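Local coordinates for protein nucleoporin p58/p45 (Homo sapiens, PDB 4JO7) that forms part of the nuclear pore complex, where it probably serves as a structural component needed for trafficking across the nuclear membrane, at residues A2-F7 with S66-V71. Residues are numbered along the deposited sequence; the frame is centred on the assembly and turned at random.
Sequences APADYF and SIHENV
His-68 ND1 is the polar atom that comes closest across this contact, lying over one face of the Phe-7 ring, 3.5 Å from Phe-7 CD1. No hydrogen bond joins the two segments; the evidence points instead to a face-to-face aromatic stack, with ring centroids 3.8 Å apart and planes only 9° from parallel. The two side chains run past each other in opposite directions, each overlapping the root of its partner. Thus His-68 CE1 reaches back to Phe-7 CB at 3.7 Å, while Phe-7 CZ meets His-68 CB at 3.6 Å. His-68 CB also makes a CH-pi contact over the face, 4.0 Å from the Phe-7 ring centroid and 27° off the ring normal. Phe-7 CB points toward helix 43-85, and CG anti to the backbone N (chi1 -171°) carries the ring out over the imidazole. Ala-4, one turn earlier, borders the imidazole edge near its plane, its CA 4.2 Å from His-68 CE1. Were Phe-7 exchanged for an alanine, one face of the imidazole would probably lose its stacking partner and the ring be freer to turn. In this piece of a longer nucleoporin, the pair is buried where the start of helix 2-29 packs against the middle of helix 43-85 in an antiparallel helical hairpin, consistent with the coiled coil predicted for residues 2-42; an apolar side chain from another protein's chain packs on Phe-7, and Ile-67 meets Ile-67 of the second subunit.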
loop_
_atom_site.group_PDB
_atom_site.type_symbol
_atom_site.label_atom_id
_atom_site.label_comp_id
_atom_site.label_asym_id
_atom_site.label_seq_id
_atom_site.Cartn_x
_atom_site.Cartn_y
_atom_site.Cartn_z
ATOM N N ALA F 2 4.330 18.293 5.892
ATOM C CA ALA F 2 3.166 18.068 6.744
ATOM C C ALA F 2 2.553 16.683 6.530
ATOM O O ALA F 2 2.254 15.995 7.497
ATOM C CB ALA F 2 2.121 19.164 6.531
ATOM N N PRO F 3 2.350 16.269 5.265
ATOM C CA PRO F 3 1.811 14.916 5.062
ATOM C C PRO F 3 2.685 13.821 5.653
ATOM O O PRO F 3 2.154 12.868 6.223
ATOM C CB PRO F 3 1.734 14.775 3.531
ATOM C CG PRO F 3 2.382 15.995 2.962
ATOM C CD PRO F 3 2.349 17.047 4.015
ATOM N N ALA F 4 4.001 13.942 5.527
ATOM C CA ALA F 4 4.891 12.913 6.058
ATOM C C ALA F 4 4.872 12.893 7.589
ATOM O O ALA F 4 4.919 11.830 8.207
ATOM C CB ALA F 4 6.300 13.111 5.548
ATOM N N ASP F 5 4.808 14.070 8.203
ATOM C CA ASP F 5 4.718 14.149 9.654
ATOM C C ASP F 5 3.378 13.602 10.148
ATOM O O ASP F 5 3.314 12.895 11.149
ATOM C CB ASP F 5 4.922 15.588 10.128
ATOM C CG ASP F 5 6.393 15.990 10.147
ATOM O OD1 ASP F 5 7.254 15.128 9.867
ATOM O OD2 ASP F 5 6.691 17.162 10.454
ATOM N N TYR F 6 2.307 13.945 9.447
ATOM C CA TYR F 6 0.981 13.487 9.824
ATOM C C TYR F 6 0.893 11.956 9.679
ATOM O O TYR F 6 0.312 11.283 10.522
ATOM C CB TYR F 6 -0.065 14.199 8.966
ATOM C CG TYR F 6 -1.499 13.946 9.368
ATOM C CD1 TYR F 6 -1.939 14.206 10.656
ATOM C CD2 TYR F 6 -2.418 13.476 8.442
ATOM C CE1 TYR F 6 -3.258 13.984 11.017
ATOM C CE2 TYR F 6 -3.733 13.254 8.791
ATOM C CZ TYR F 6 -4.146 13.508 10.079
ATOM O OH TYR F 6 -5.460 13.286 10.422
ATOM N N PHE F 7 1.509 11.403 8.634
ATOM C CA PHE F 7 1.528 9.949 8.450
ATOM C C PHE F 7 2.187 9.275 9.657
ATOM O O PHE F 7 1.671 8.296 10.203
ATOM C CB PHE F 7 2.262 9.588 7.143
ATOM C CG PHE F 7 2.159 8.130 6.757
ATOM C CD1 PHE F 7 2.986 7.183 7.340
ATOM C CD2 PHE F 7 1.256 7.718 5.795
ATOM C CE1 PHE F 7 2.902 5.849 6.988
ATOM C CE2 PHE F 7 1.167 6.377 5.429
ATOM C CZ PHE F 7 1.991 5.442 6.032
ATOM N N SER F 66 5.838 0.746 4.875
ATOM C CA SER F 66 6.866 0.441 3.885
ATOM C C SER F 66 6.511 0.967 2.494
ATOM O O SER F 66 7.389 1.435 1.770
ATOM C CB SER F 66 7.153 -1.059 3.830
ATOM O OG SER F 66 8.082 -1.415 4.835
ATOM N N ILE F 67 5.236 0.891 2.110
ATOM C CA ILE F 67 4.811 1.471 0.836
ATOM C C ILE F 67 5.132 2.963 0.865
ATOM O O ILE F 67 5.703 3.511 -0.079
ATOM C CB ILE F 67 3.292 1.291 0.581
ATOM C CG1 ILE F 67 2.955 -0.173 0.287
ATOM C CG2 ILE F 67 2.829 2.182 -0.561
ATOM C CD1 ILE F 67 3.477 -0.677 -1.036
ATOM N N HIS F 68 4.768 3.621 1.965
ATOM C CA HIS F 68 4.987 5.060 2.096
ATOM C C HIS F 68 6.472 5.389 1.933
ATOM O O HIS F 68 6.840 6.295 1.185
ATOM C CB HIS F 68 4.469 5.535 3.451
ATOM C CG HIS F 68 4.407 7.024 3.599
ATOM N ND1 HIS F 68 5.072 7.700 4.597
ATOM C CD2 HIS F 68 3.735 7.965 2.894
ATOM C CE1 HIS F 68 4.824 8.994 4.496
ATOM N NE2 HIS F 68 4.017 9.182 3.466
ATOM N N GLU F 69 7.323 4.626 2.613
ATOM C CA GLU F 69 8.768 4.822 2.531
ATOM C C GLU F 69 9.300 4.574 1.126
ATOM O O GLU F 69 10.188 5.281 0.662
ATOM C CB GLU F 69 9.491 3.919 3.533
ATOM C CG GLU F 69 9.255 4.316 4.978
ATOM C CD GLU F 69 9.803 5.701 5.296
ATOM O OE1 GLU F 69 10.995 5.950 5.012
ATOM O OE2 GLU F 69 9.036 6.546 5.809
ATOM N N ASN F 70 8.770 3.563 0.447
ATOM C CA ASN F 70 9.205 3.283 -0.911
ATOM C C ASN F 70 8.747 4.331 -1.908
ATOM O O ASN F 70 9.394 4.535 -2.930
ATOM C CB ASN F 70 8.741 1.903 -1.366
ATOM C CG ASN F 70 9.898 0.962 -1.635
ATOM O OD1 ASN F 70 11.007 1.394 -1.961
ATOM N ND2 ASN F 70 9.643 -0.334 -1.507
ATOM N N VAL F 71 7.632 4.999 -1.626
ATOM C CA VAL F 71 7.212 6.118 -2.469
ATOM C C VAL F 71 8.153 7.319 -2.258
ATOM O O VAL F 71 8.426 8.086 -3.188
ATOM C CB VAL F 71 5.744 6.489 -2.222
ATOM C CG1 VAL F 71 5.396 7.791 -2.917
ATOM C CG2 VAL F 71 4.838 5.357 -2.718
#